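Local coordinates for protein Non-ribosomal peptide synthetase (Methanobrevibacter ruminantium, PDB 6VTJ) that probably releases a peptide held as a thioester on its phosphopantetheine-bearing carrier domain by NAD(P)H-dependent reduction in the adjoining reductase domain, at residues A[31-34]-A[35-39]; A[172-175]-A[176-180]; A[228-231]-A[232-236]; A[290-293]-A[294-298]; A[431-435]-A[436-440]. One frame throughout, in Å; residues are numbered along the deposited sequence.

Interaction 1 (A[31-34]-A[35-39]); sequences ETVG and VEDNF
The carboxylate of D37 folds back across the turn to take the backbone N-H of G34, with OD2 lying 2.9 Å from G34 N. The N-H points well at its acceptor, at 155°, but it meets the oxygen from above the carboxylate plane. Between the two residues the backbone makes a type I beta turn from G34 to D37, whose own closing bond is weak, D37 N standing 3.4 Å from G34 O. The side-chain bond probably shares in holding the corner, since the backbone bond is weak. CG of D37 sits beside its backbone N (chi1 -69°), which turns the carboxylate toward G34. A lysine in its place would probably leave the G34 N-H without this acceptor and the corner resting on the backbone bond alone.

Packing is close on the V33 side, where V33 CG1 comes within 3.9 Å of D37 OD2. The opposite character appears at E36, whose side chain leaves the turn and is partly exposed, and at T32, which faces solvent more fully.

In the carrier domain this loop runs from helix 15-28 toward helix 46-58. V33 rests on F24 and S25, while V35 is wedged between E17 and C21 of helix 15-28 and P74 and R75 of helix 74-82. F39, edge-to-face with F24, packs against I48, A49 and L52 of helix 46-58.

Interaction 2 (A[172-175]-A[176-180]); sequences DVMN and DYFDE
D176 N reaches D172 O at 2.9 Å, and Y177 N follows with V173 O at 3.0 Å. Next in the ladder, F178 N binds M174 O, again at 3.0 Å, its N-H bent to 134°; M174 O also draws a weaker bond from Y177 N. Water 1 lies 2.7 Å from N175 OD1 and also near E180 O, while water 2 hydrogen-bonds E180 O at 2.8 Å and N175 OD1 only weakly, so solvent ties the helix flank to the departing chain.

The backbone bonds belong to the last turn of helix 166-177, which connects strands 154-158 and 190-194 in a beta-alpha-beta unit of the Rossmann-type reductase domain. F178 is the first residue to abandon helical backbone angles.

On the inner flank, facing helix 137-149, the side chains pack in two pairs. V173 CG1, anti to its own N (chi1 178°), comes alongside Y177 in the plane of the ring at its edge, 3.8 Å from Y177 CD2. M174 instead slants across F178: its CG is 4.2 Å from F178 CE2, and its CA stands over the rim of one ring face. I140 touches all four, and Y177 OH goes to K332 N. On the outer flank the carboxylates of D172 and D176 approach each other, a probably unfavourable pairing that solvent may screen.

Interaction 3 (A[228-231]-A[232-236]); sequences DYIF and RVNVD
F231, R232 and Y229 carry this stretch. The carbonyl of F231 takes two backbone donors: V235 N at 3.0 Å, from above the carbonyl plane, and D236 N at 3.1 Å, nearly along the C=O axis. The second bond spans five residues and gives a wider, pi-type turn within the helix. The ring of F231 lies alongside V235, whose CG2 meets it at the edge, 4.1 Å from F231 CD1.

Y229 presents a ring face instead. V233 CG2 sits over it, 3.9 Å from the ring centroid in a CH-pi contact, and is closest to the hydroxyl half of the ring, 3.5 Å from Y229 CE2. With its CG swung opposite the backbone N (chi1 -176°), the tyrosine ring is sent outward and somewhat forward, to meet that methyl of the next turn.

All this forms the first turns of helix 229-246, the crossover helix between the parallel strands 213-216 and 252-258 of the Rossmann-type sheet.

R232 leans its CB obliquely on the Y229 ring, then bends at chi2 and chi3. Its NH1 thereby finds D236 OD2, 3.4 Å away: a straight but long and weak salt bridge at the edge of the guanidinium, while NH2 turns to T198 O. On the buried flank I230 CG1 lies 3.5 Å from N234 ND2, and the N234 amide is pinned at both ends, OD1 by L220 N and ND2 by S295 OG.

Interaction 4 (A[290-293]-A[294-298]); sequences NKYV and CSKFL
Y292 and K296, one helical turn apart at the start of helix 291-308, match the Tyr-x-x-x-Lys signature of short-chain dehydrogenase/reductase folds and are probably the corresponding active-site pair. The lysine chain crosses one face of the tyrosine ring, K296 CG lying 4.0 Å from the Y292 centroid in a CH-pi contact displaced toward the rim. Bends at chi2 and chi3 carry NZ onward to I256 O. Were the ring replaced by the methyl of an alanine, the K296 methylenes would probably lose the surface they lie on and be freer to turn.

N290 caps the helix: its OD1 accepts V293 N at 3.1 Å in the carbonyl plane, on a lone pair, and Y292 N more weakly, while ND2 holds H223 O. The carbonyl of Y292 is gripped twice from one face, by K296 N at 3.0 Å and by S295 OG at 2.9 Å. Cap and carbonyl bonds thus hold the backbone from which the ring projects, while the ring's own place depends also on K296.

Interaction 5 (A[431-435]-A[436-440]); sequences QGIIT and ADFSI
I433 sets its end methyl over the centre of one face of the F438 ring, CD1 standing 3.8 Å from the centroid and only 10° off the ring normal. This is the apolar contact of a Schellman motif, which ends helix 431-435 through D437, a residue of positive phi (66°). The two side chains lie side by side and point the same way, their CB atoms 3.7 Å apart. Reaching the ring centre depends on I433 putting CG1 in the crowded position between its backbone N and carbonyl carbon (chi1 55°).

The motif's inner bond is D437 N to I434 O at 2.9 Å, with the donor well above the carbonyl plane. Its outer bond, F438 N to I433 O, is less sure because that oxygen is modelled too close to F438.

The flanks reach into the carrier domain. I434 touches I53 and L57 of helix 46-58, D437 OD1 takes the N-H of D66, and T435 touches the bound phosphopantetheine beside S50 and Y65. The helix end thus borders the bound phosphopantetheine. Water 3 donates to I434 O at 3.0 Å and to F438 O at 2.8 Å, bridging helix and loop.

Interaction 1 belongs to the carrier domain and interactions 2, 3 and 4 to the Rossmann-type reductase domain, while interaction 5 ends a short helix that touches helices 46-58 and 65-70 of the carrier. Interactions 3 and 4 join helices 229-246 and 291-308, F231 CE2 packing 3.7 Å from K291 CD. Interaction 4 lies nearest the chain's centre; 1 is peripheral, and 2 has an aromatic inner flank, an acidic pair and a water-bridged helix end. The carboxylate-to-backbone bond of 1 contrasts with the methyl-on-ring contacts of 3 and 5 and the lysine-on-ring contact of 4. Interactions 4 and 5, nearest atoms about 6 Å apart, both lie close to the phosphopantetheine.

Interaction 1 (A[31-34]-A[35-39])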
loop_
_atom_site.group_PDB
_atom_site.type_symbol
_atom_site.label_atom_id
_atom_site.label_comp_id
_atom_site.label_asym_id
_atom_site.label_seq_id
_atom_site.Cartn_x
_atom_site.Cartn_y
_atom_site.Cartn_z
ATOM N N GLU A 31 -6.606 34.869 -4.255
ATOM C CA GLU A 31 -7.490 36.025 -4.381
ATOM C C GLU A 31 -8.734 35.680 -5.195
ATOM O O GLU A 31 -9.866 35.916 -4.753
ATOM C CB GLU A 31 -6.735 37.200 -5.012
ATOM N N THR A 32 -8.542 35.095 -6.378
ATOM C CA THR A 32 -9.638 34.807 -7.297
ATOM C C THR A 32 -9.548 33.360 -7.756
ATOM O O THR A 32 -8.531 32.953 -8.320
ATOM C CB THR A 32 -9.608 35.744 -8.508
ATOM O OG1 THR A 32 -9.385 37.096 -8.077
ATOM C CG2 THR A 32 -10.930 35.666 -9.242
ATOM N N VAL A 33 -10.617 32.597 -7.539
ATOM C CA VAL A 33 -10.718 31.212 -7.996
ATOM C C VAL A 33 -11.931 31.105 -8.919
ATOM O O VAL A 33 -13.049 31.458 -8.523
ATOM C CB VAL A 33 -10.850 30.233 -6.818
ATOM C CG1 VAL A 33 -11.321 28.848 -7.299
ATOM C CG2 VAL A 33 -9.555 30.162 -6.031
ATOM N N GLY A 34 -11.711 30.619 -10.151
ATOM C CA GLY A 34 -12.799 30.395 -11.075
ATOM C C GLY A 34 -13.457 29.042 -10.871
ATOM O O GLY A 34 -12.990 28.201 -10.114
ATOM N N VAL A 35 -14.577 28.842 -11.567
ATOM C CA VAL A 35 -15.377 27.634 -11.372
ATOM C C VAL A 35 -14.792 26.433 -12.095
ATOM O O VAL A 35 -15.197 25.292 -11.828
ATOM C CB VAL A 35 -16.829 27.905 -11.818
ATOM C CG1 VAL A 35 -16.970 27.786 -13.340
ATOM C CG2 VAL A 35 -17.812 26.992 -11.071
ATOM N N GLU A 36 -13.846 26.664 -13.004
ATOM C CA GLU A 36 -13.143 25.601 -13.706
ATOM C C GLU A 36 -11.689 25.489 -13.269
ATOM O O GLU A 36 -10.893 24.832 -13.949
ATOM C CB GLU A 36 -13.235 25.832 -15.212
ATOM C CG GLU A 36 -14.648 26.131 -15.673
ATOM C CD GLU A 36 -15.279 24.980 -16.432
ATOM O OE1 GLU A 36 -15.542 25.150 -17.650
ATOM O OE2 GLU A 36 -15.525 23.917 -15.809
ATOM N N ASP A 37 -11.323 26.124 -12.157
ATOM C CA ASP A 37 -9.981 25.972 -11.616
ATOM C C ASP A 37 -9.817 24.591 -10.986
ATOM O O ASP A 37 -10.593 24.191 -10.111
ATOM C CB ASP A 37 -9.697 27.059 -10.584
ATOM C CG ASP A 37 -9.575 28.441 -11.207
ATOM O OD1 ASP A 37 -9.895 28.597 -12.413
ATOM O OD2 ASP A 37 -9.161 29.375 -10.477
ATOM N N ASN A 38 -8.804 23.864 -11.443
ATOM C CA ASN A 38 -8.454 22.562 -10.889
ATOM C C ASN A 38 -7.824 22.742 -9.507
ATOM O O ASN A 38 -6.786 23.402 -9.378
ATOM C CB ASN A 38 -7.486 21.859 -11.846
ATOM C CG ASN A 38 -7.187 20.427 -11.449
ATOM O OD1 ASN A 38 -6.894 20.137 -10.290
ATOM N ND2 ASN A 38 -7.234 19.526 -12.425
ATOM N N PHE A 39 -8.448 22.144 -8.482
ATOM C CA PHE A 39 -7.924 22.222 -7.112
ATOM C C PHE A 39 -6.431 21.921 -7.053
ATOM O O PHE A 39 -5.666 22.638 -6.398
ATOM C CB PHE A 39 -8.681 21.254 -6.197
ATOM C CG PHE A 39 -8.249 21.310 -4.752
ATOM C CD1 PHE A 39 -8.650 22.349 -3.930
ATOM C CD2 PHE A 39 -7.459 20.304 -4.206
ATOM C CE1 PHE A 39 -8.265 22.395 -2.597
ATOM C CE2 PHE A 39 -7.068 20.342 -2.866
ATOM C CZ PHE A 39 -7.470 21.385 -2.064
#

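Interaction 2 (A[172-175]-A[176-180])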
loop_
_atom_site.group_PDB
_atom_site.type_symbol
_atom_site.label_atom_id
_atom_site.label_comp_id
_atom_site.label_asym_id
_atom_site.label_seq_id
_atom_site.Cartn_x
_atom_site.Cartn_y
_atom_site.Cartn_z
ATOM N N ASP A 172 23.076 6.101 3.918
ATOM C CA ASP A 172 22.400 6.951 4.891
ATOM C C ASP A 172 21.091 6.331 5.355
ATOM O O ASP A 172 20.767 6.375 6.546
ATOM C CB ASP A 172 22.138 8.335 4.299
ATOM C CG ASP A 172 21.509 9.267 5.303
ATOM O OD1 ASP A 172 22.116 9.472 6.376
ATOM O OD2 ASP A 172 20.391 9.755 5.053
ATOM N N VAL A 173 20.321 5.760 4.429
ATOM C CA VAL A 173 19.076 5.094 4.813
ATOM C C VAL A 173 19.365 3.884 5.699
ATOM O O VAL A 173 18.671 3.640 6.704
ATOM C CB VAL A 173 18.288 4.698 3.552
ATOM C CG1 VAL A 173 17.006 3.942 3.931
ATOM C CG2 VAL A 173 18.006 5.921 2.704
ATOM N N MET A 174 20.397 3.109 5.343
ATOM C CA MET A 174 20.775 1.948 6.142
ATOM C C MET A 174 21.072 2.351 7.578
ATOM O O MET A 174 20.605 1.707 8.527
ATOM C CB MET A 174 21.989 1.252 5.526
ATOM C CG MET A 174 21.678 0.377 4.324
ATOM S SD MET A 174 23.209 -0.109 3.506
ATOM C CE MET A 174 23.788 -1.288 4.737
ATOM N N ASN A 175 21.852 3.425 7.755
ATOM C CA ASN A 175 22.152 3.884 9.111
ATOM C C ASN A 175 20.925 4.485 9.791
ATOM O O ASN A 175 20.798 4.410 11.017
ATOM C CB ASN A 175 23.292 4.896 9.078
ATOM C CG ASN A 175 24.633 4.246 8.816
ATOM O OD1 ASN A 175 24.897 3.121 9.257
ATOM N ND2 ASN A 175 25.491 4.954 8.097
ATOM N N ASP A 176 20.026 5.090 9.016
ATOM C CA ASP A 176 18.757 5.567 9.560
ATOM C C ASP A 176 17.969 4.452 10.237
ATOM O O ASP A 176 17.368 4.663 11.299
ATOM C CB ASP A 176 17.922 6.178 8.439
ATOM C CG ASP A 176 17.769 7.652 8.579
ATOM O OD1 ASP A 176 18.158 8.161 9.650
ATOM O OD2 ASP A 176 17.273 8.302 7.624
ATOM N N TYR A 177 17.929 3.266 9.621
ATOM C CA TYR A 177 17.038 2.204 10.084
ATOM C C TYR A 177 17.702 1.157 10.972
ATOM O O TYR A 177 16.997 0.443 11.691
ATOM C CB TYR A 177 16.410 1.483 8.882
ATOM C CG TYR A 177 15.200 2.183 8.296
ATOM C CD1 TYR A 177 13.963 2.107 8.923
ATOM C CD2 TYR A 177 15.292 2.911 7.108
ATOM C CE1 TYR A 177 12.844 2.745 8.391
ATOM C CE2 TYR A 177 14.183 3.544 6.566
ATOM C CZ TYR A 177 12.958 3.454 7.217
ATOM O OH TYR A 177 11.841 4.074 6.699
ATOM N N PHE A 178 19.019 1.003 10.920
ATOM C CA PHE A 178 19.656 -0.138 11.559
ATOM C C PHE A 178 20.511 0.294 12.739
ATOM O O PHE A 178 21.187 1.331 12.694
ATOM C CB PHE A 178 20.553 -0.924 10.604
ATOM C CG PHE A 178 19.883 -1.389 9.355
ATOM C CD1 PHE A 178 18.497 -1.436 9.251
ATOM C CD2 PHE A 178 20.660 -1.809 8.275
ATOM C CE1 PHE A 178 17.889 -1.871 8.100
ATOM C CE2 PHE A 178 20.058 -2.254 7.108
ATOM C CZ PHE A 178 18.658 -2.273 7.024
ATOM N N ASP A 179 20.489 -0.549 13.772
ATOM C CA ASP A 179 21.491 -0.500 14.831
ATOM C C ASP A 179 22.852 -0.938 14.312
ATOM O O ASP A 179 23.850 -0.230 14.497
ATOM C CB ASP A 179 21.059 -1.390 15.996
ATOM C CG ASP A 179 19.823 -0.874 16.703
ATOM O OD1 ASP A 179 19.689 0.366 16.856
ATOM O OD2 ASP A 179 18.988 -1.720 17.103
ATOM N N GLU A 180 22.912 -2.109 13.669
ATOM C CA GLU A 180 24.136 -2.551 13.012
ATOM C C GLU A 180 24.549 -1.565 11.935
ATOM O O GLU A 180 23.710 -1.008 11.215
ATOM C CB GLU A 180 23.963 -3.918 12.339
ATOM C CG GLU A 180 23.559 -5.050 13.215
ATOM C CD GLU A 180 22.112 -5.365 13.027
ATOM O OE1 GLU A 180 21.333 -4.398 12.937
ATOM O OE2 GLU A 180 21.752 -6.552 12.958
HETATM O O HOH W 1 23.908 2.006 11.521
HETATM O O HOH W 2 23.967 -0.119 8.537
#

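Interaction 3 (A[228-231]-A[232-236])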
loop_
_atom_site.group_PDB
_atom_site.type_symbol
_atom_site.label_atom_id
_atom_site.label_comp_id
_atom_site.label_asym_id
_atom_site.label_seq_id
_atom_site.Cartn_x
_atom_site.Cartn_y
_atom_site.Cartn_z
ATOM N N ASP A 228 -1.375 10.518 -13.036
ATOM C CA ASP A 228 -1.173 9.127 -13.415
ATOM C C ASP A 228 0.256 8.643 -13.206
ATOM O O ASP A 228 0.641 7.606 -13.756
ATOM C CB ASP A 228 -1.614 8.914 -14.864
ATOM C CG ASP A 228 -3.122 8.839 -14.987
ATOM O OD1 ASP A 228 -3.792 9.020 -13.945
ATOM O OD2 ASP A 228 -3.637 8.585 -16.099
ATOM N N TYR A 229 1.053 9.361 -12.419
ATOM C CA TYR A 229 2.404 8.892 -12.147
ATOM C C TYR A 229 2.381 7.563 -11.395
ATOM O O TYR A 229 3.281 6.723 -11.576
ATOM C CB TYR A 229 3.167 9.959 -11.364
ATOM C CG TYR A 229 4.615 9.624 -11.106
ATOM C CD1 TYR A 229 5.526 9.530 -12.153
ATOM C CD2 TYR A 229 5.077 9.409 -9.811
ATOM C CE1 TYR A 229 6.863 9.223 -11.922
ATOM C CE2 TYR A 229 6.417 9.103 -9.559
ATOM C CZ TYR A 229 7.309 9.008 -10.616
ATOM O OH TYR A 229 8.644 8.700 -10.360
ATOM N N ILE A 230 1.345 7.351 -10.573
ATOM C CA ILE A 230 1.205 6.104 -9.830
ATOM C C ILE A 230 1.226 4.916 -10.779
ATOM O O ILE A 230 1.781 3.859 -10.457
ATOM C CB ILE A 230 -0.071 6.124 -8.966
ATOM C CG1 ILE A 230 -0.173 4.820 -8.151
ATOM C CG2 ILE A 230 -1.308 6.335 -9.822
ATOM C CD1 ILE A 230 -1.140 4.876 -6.958
ATOM N N PHE A 231 0.641 5.076 -11.970
ATOM C CA PHE A 231 0.669 4.005 -12.957
ATOM C C PHE A 231 2.046 3.865 -13.596
ATOM O O PHE A 231 2.402 2.773 -14.066
ATOM C CB PHE A 231 -0.386 4.247 -14.040
ATOM C CG PHE A 231 -1.807 4.136 -13.549
ATOM C CD1 PHE A 231 -2.369 2.899 -13.265
ATOM C CD2 PHE A 231 -2.588 5.266 -13.403
ATOM C CE1 PHE A 231 -3.694 2.801 -12.821
ATOM C CE2 PHE A 231 -3.894 5.176 -12.965
ATOM C CZ PHE A 231 -4.449 3.944 -12.673
ATOM N N ARG A 232 2.828 4.947 -13.648
ATOM C CA ARG A 232 4.175 4.826 -14.197
ATOM C C ARG A 232 5.059 3.999 -13.275
ATOM O O ARG A 232 5.824 3.144 -13.738
ATOM C CB ARG A 232 4.810 6.208 -14.409
ATOM C CG ARG A 232 4.194 7.048 -15.505
ATOM C CD ARG A 232 4.864 6.786 -16.826
ATOM N NE ARG A 232 6.239 7.277 -16.851
ATOM C CZ ARG A 232 7.296 6.514 -17.131
ATOM N NH1 ARG A 232 7.136 5.214 -17.400
ATOM N NH2 ARG A 232 8.516 7.051 -17.137
ATOM N N VAL A 233 4.991 4.265 -11.971
ATOM C CA VAL A 233 5.825 3.521 -11.028
ATOM C C VAL A 233 5.288 2.108 -10.843
ATOM O O VAL A 233 6.036 1.127 -10.916
ATOM C CB VAL A 233 5.923 4.253 -9.678
ATOM C CG1 VAL A 233 6.707 3.410 -8.669
ATOM C CG2 VAL A 233 6.569 5.619 -9.842
ATOM N N ASN A 234 3.978 1.980 -10.613
ATOM C CA ASN A 234 3.409 0.710 -10.192
ATOM C C ASN A 234 3.113 -0.235 -11.348
ATOM O O ASN A 234 3.008 -1.442 -11.121
ATOM C CB ASN A 234 2.141 0.970 -9.397
ATOM C CG ASN A 234 2.426 1.628 -8.075
ATOM O OD1 ASN A 234 3.577 1.960 -7.778
ATOM N ND2 ASN A 234 1.385 1.834 -7.268
ATOM N N VAL A 235 2.979 0.268 -12.575
ATOM C CA VAL A 235 2.683 -0.624 -13.692
ATOM C C VAL A 235 3.840 -0.635 -14.685
ATOM O O VAL A 235 4.408 -1.699 -14.967
ATOM C CB VAL A 235 1.374 -0.250 -14.406
ATOM C CG1 VAL A 235 1.113 -1.247 -15.511
ATOM C CG2 VAL A 235 0.218 -0.237 -13.439
ATOM N N ASP A 236 4.183 0.536 -15.240
ATOM C CA ASP A 236 5.263 0.589 -16.225
ATOM C C ASP A 236 6.574 0.083 -15.631
ATOM O O ASP A 236 7.375 -0.542 -16.331
ATOM C CB ASP A 236 5.448 2.013 -16.756
ATOM C CG ASP A 236 4.219 2.542 -17.535
ATOM O OD1 ASP A 236 3.350 1.751 -17.964
ATOM O OD2 ASP A 236 4.117 3.779 -17.703
#

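Interaction 4 (A[290-293]-A[294-298])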
loop_
_atom_site.group_PDB
_atom_site.type_symbol
_atom_site.label_atom_id
_atom_site.label_comp_id
_atom_site.label_asym_id
_atom_site.label_seq_id
_atom_site.Cartn_x
_atom_site.Cartn_y
_atom_site.Cartn_z
ATOM N N ASN A 290 -10.397 2.419 -7.351
ATOM C CA ASN A 290 -9.298 3.098 -6.683
ATOM C C ASN A 290 -8.002 2.937 -7.475
ATOM O O ASN A 290 -7.683 1.851 -7.968
ATOM C CB ASN A 290 -9.127 2.541 -5.278
ATOM C CG ASN A 290 -7.962 3.158 -4.571
ATOM O OD1 ASN A 290 -6.823 2.711 -4.717
ATOM N ND2 ASN A 290 -8.223 4.226 -3.832
ATOM N N LYS A 291 -7.248 4.028 -7.601
ATOM C CA LYS A 291 -6.107 4.032 -8.516
ATOM C C LYS A 291 -4.968 3.134 -8.032
ATOM O O LYS A 291 -4.260 2.530 -8.846
ATOM C CB LYS A 291 -5.599 5.454 -8.693
ATOM C CG LYS A 291 -6.113 6.176 -9.910
ATOM C CD LYS A 291 -5.143 7.291 -10.260
ATOM C CE LYS A 291 -5.859 8.627 -10.368
ATOM N NZ LYS A 291 -4.914 9.650 -10.894
ATOM N N TYR A 292 -4.763 3.046 -6.724
ATOM C CA TYR A 292 -3.650 2.256 -6.222
ATOM C C TYR A 292 -3.951 0.771 -6.351
ATOM O O TYR A 292 -3.118 -0.005 -6.841
ATOM C CB TYR A 292 -3.358 2.628 -4.775
ATOM C CG TYR A 292 -2.448 1.636 -4.109
ATOM C CD1 TYR A 292 -1.104 1.595 -4.428
ATOM C CD2 TYR A 292 -2.935 0.722 -3.178
ATOM C CE1 TYR A 292 -0.260 0.685 -3.831
ATOM C CE2 TYR A 292 -2.106 -0.189 -2.583
ATOM C CZ TYR A 292 -0.765 -0.200 -2.918
ATOM O OH TYR A 292 0.077 -1.102 -2.348
ATOM N N VAL A 293 -5.148 0.364 -5.934
ATOM C CA VAL A 293 -5.561 -1.023 -6.107
ATOM C C VAL A 293 -5.546 -1.401 -7.582
ATOM O O VAL A 293 -5.112 -2.504 -7.954
ATOM C CB VAL A 293 -6.950 -1.246 -5.487
ATOM C CG1 VAL A 293 -7.353 -2.724 -5.636
ATOM C CG2 VAL A 293 -6.951 -0.814 -4.029
ATOM N N CYS A 294 -5.986 -0.484 -8.446
ATOM C CA CYS A 294 -6.033 -0.772 -9.873
ATOM C C CYS A 294 -4.638 -0.970 -10.447
ATOM O O CYS A 294 -4.402 -1.918 -11.206
ATOM C CB CYS A 294 -6.778 0.343 -10.618
ATOM S SG CYS A 294 -6.775 0.127 -12.402
ATOM N N SER A 295 -3.710 -0.056 -10.142
ATOM C CA SER A 295 -2.344 -0.207 -10.643
ATOM C C SER A 295 -1.703 -1.506 -10.146
ATOM O O SER A 295 -0.997 -2.186 -10.904
ATOM C CB SER A 295 -1.484 1.006 -10.256
ATOM O OG SER A 295 -1.282 1.128 -8.843
ATOM N N LYS A 296 -1.921 -1.868 -8.879
ATOM C CA LYS A 296 -1.329 -3.118 -8.403
ATOM C C LYS A 296 -1.950 -4.322 -9.117
ATOM O O LYS A 296 -1.252 -5.294 -9.449
ATOM C CB LYS A 296 -1.492 -3.235 -6.891
ATOM C CG LYS A 296 -0.758 -2.168 -6.087
ATOM C CD LYS A 296 0.742 -2.165 -6.351
ATOM C CE LYS A 296 1.423 -3.389 -5.772
ATOM N NZ LYS A 296 2.888 -3.193 -5.776
ATOM N N PHE A 297 -3.263 -4.274 -9.366
ATOM C CA PHE A 297 -3.915 -5.352 -10.095
ATOM C C PHE A 297 -3.338 -5.496 -11.498
ATOM O O PHE A 297 -3.092 -6.620 -11.968
ATOM C CB PHE A 297 -5.426 -5.101 -10.159
ATOM C CG PHE A 297 -6.145 -6.003 -11.127
ATOM C CD1 PHE A 297 -6.307 -5.630 -12.469
ATOM C CD2 PHE A 297 -6.653 -7.224 -10.706
ATOM C CE1 PHE A 297 -6.952 -6.467 -13.373
ATOM C CE2 PHE A 297 -7.313 -8.065 -11.604
ATOM C CZ PHE A 297 -7.463 -7.680 -12.947
ATOM N N LEU A 298 -3.146 -4.370 -12.195
ATOM C CA LEU A 298 -2.591 -4.423 -13.550
ATOM C C LEU A 298 -1.169 -4.967 -13.525
ATOM O O LEU A 298 -0.758 -5.718 -14.421
ATOM C CB LEU A 298 -2.631 -3.026 -14.188
ATOM C CG LEU A 298 -4.029 -2.455 -14.489
ATOM C CD1 LEU A 298 -3.957 -1.003 -14.982
ATOM C CD2 LEU A 298 -4.769 -3.337 -15.504
#

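Interaction 5 (A[431-435]-A[436-440])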
loop_
_atom_site.group_PDB
_atom_site.type_symbol
_atom_site.label_atom_id
_atom_site.label_comp_id
_atom_site.label_asym_id
_atom_site.label_seq_id
_atom_site.Cartn_x
_atom_site.Cartn_y
_atom_site.Cartn_z
ATOM N N GLN A 431 -9.063 14.514 10.423
ATOM C CA GLN A 431 -8.277 14.395 9.198
ATOM C C GLN A 431 -7.983 12.937 8.873
ATOM O O GLN A 431 -8.211 12.479 7.745
ATOM C CB GLN A 431 -6.975 15.179 9.346
ATOM C CG GLN A 431 -5.973 14.938 8.219
ATOM C CD GLN A 431 -4.886 15.998 8.190
ATOM O OE1 GLN A 431 -5.173 17.192 8.207
ATOM N NE2 GLN A 431 -3.632 15.563 8.160
ATOM N N GLY A 432 -7.520 12.188 9.877
ATOM C CA GLY A 432 -7.235 10.777 9.751
ATOM C C GLY A 432 -8.353 10.074 9.028
ATOM O O GLY A 432 -8.179 9.660 7.870
ATOM N N ILE A 433 -9.536 10.023 9.647
ATOM C CA ILE A 433 -10.578 9.216 9.027
ATOM C C ILE A 433 -11.012 9.844 7.710
ATOM O O ILE A 433 -11.422 9.129 6.783
ATOM C CB ILE A 433 -11.765 8.997 9.982
ATOM C CG1 ILE A 433 -12.315 10.326 10.491
ATOM C CG2 ILE A 433 -11.358 8.120 11.143
ATOM C CD1 ILE A 433 -13.573 10.160 11.290
ATOM N N ILE A 434 -10.862 11.167 7.568
ATOM C CA ILE A 434 -11.259 11.802 6.316
ATOM C C ILE A 434 -10.332 11.369 5.193
ATOM O O ILE A 434 -10.794 11.050 4.088
ATOM C CB ILE A 434 -11.296 13.341 6.444
ATOM C CG1 ILE A 434 -12.498 13.805 7.276
ATOM C CG2 ILE A 434 -11.385 13.966 5.087
ATOM C CD1 ILE A 434 -13.828 13.203 6.853
ATOM N N THR A 435 -9.009 11.343 5.446
ATOM C CA THR A 435 -8.132 10.987 4.333
ATOM C C THR A 435 -8.210 9.502 4.024
ATOM O O THR A 435 -7.694 9.068 2.984
ATOM C CB THR A 435 -6.669 11.384 4.584
ATOM O OG1 THR A 435 -6.178 10.733 5.753
ATOM C CG2 THR A 435 -6.520 12.901 4.735
ATOM N N ALA A 436 -8.867 8.735 4.891
ATOM C CA ALA A 436 -9.181 7.336 4.664
ATOM C C ALA A 436 -10.533 7.144 3.997
ATOM O O ALA A 436 -11.080 6.035 4.046
ATOM C CB ALA A 436 -9.136 6.573 5.987
ATOM N N ASP A 437 -11.093 8.207 3.402
ATOM C CA ASP A 437 -12.359 8.176 2.665
ATOM C C ASP A 437 -13.560 7.873 3.559
ATOM O O ASP A 437 -14.584 7.368 3.077
ATOM C CB ASP A 437 -12.299 7.173 1.506
ATOM C CG ASP A 437 -12.902 7.712 0.218
ATOM O OD1 ASP A 437 -13.194 8.927 0.122
ATOM O OD2 ASP A 437 -13.079 6.899 -0.709
ATOM N N PHE A 438 -13.460 8.177 4.853
ATOM C CA PHE A 438 -14.573 7.972 5.771
ATOM C C PHE A 438 -15.744 8.879 5.401
ATOM O O PHE A 438 -15.574 9.975 4.859
ATOM C CB PHE A 438 -14.099 8.231 7.213
ATOM C CG PHE A 438 -15.179 8.213 8.268
ATOM C CD1 PHE A 438 -15.993 9.328 8.492
ATOM C CD2 PHE A 438 -15.328 7.110 9.099
ATOM C CE1 PHE A 438 -16.978 9.311 9.494
ATOM C CE2 PHE A 438 -16.294 7.091 10.094
ATOM C CZ PHE A 438 -17.125 8.191 10.292
ATOM N N SER A 439 -16.941 8.388 5.678
ATOM C CA SER A 439 -18.152 9.185 5.703
ATOM C C SER A 439 -19.027 8.627 6.807
ATOM O O SER A 439 -19.141 7.406 6.949
ATOM C CB SER A 439 -18.903 9.152 4.370
ATOM O OG SER A 439 -20.296 9.303 4.588
ATOM N N ILE A 440 -19.637 9.519 7.588
ATOM C CA ILE A 440 -20.466 9.080 8.704
ATOM C C ILE A 440 -21.573 8.139 8.243
ATOM O O ILE A 440 -22.066 7.326 9.037
ATOM C CB ILE A 440 -21.035 10.305 9.448
ATOM C CG1 ILE A 440 -21.431 9.933 10.876
ATOM C CG2 ILE A 440 -22.201 10.891 8.690
ATOM C CD1 ILE A 440 -20.248 9.591 11.759
HETATM O O HOH W 3 -13.666 11.271 3.203
#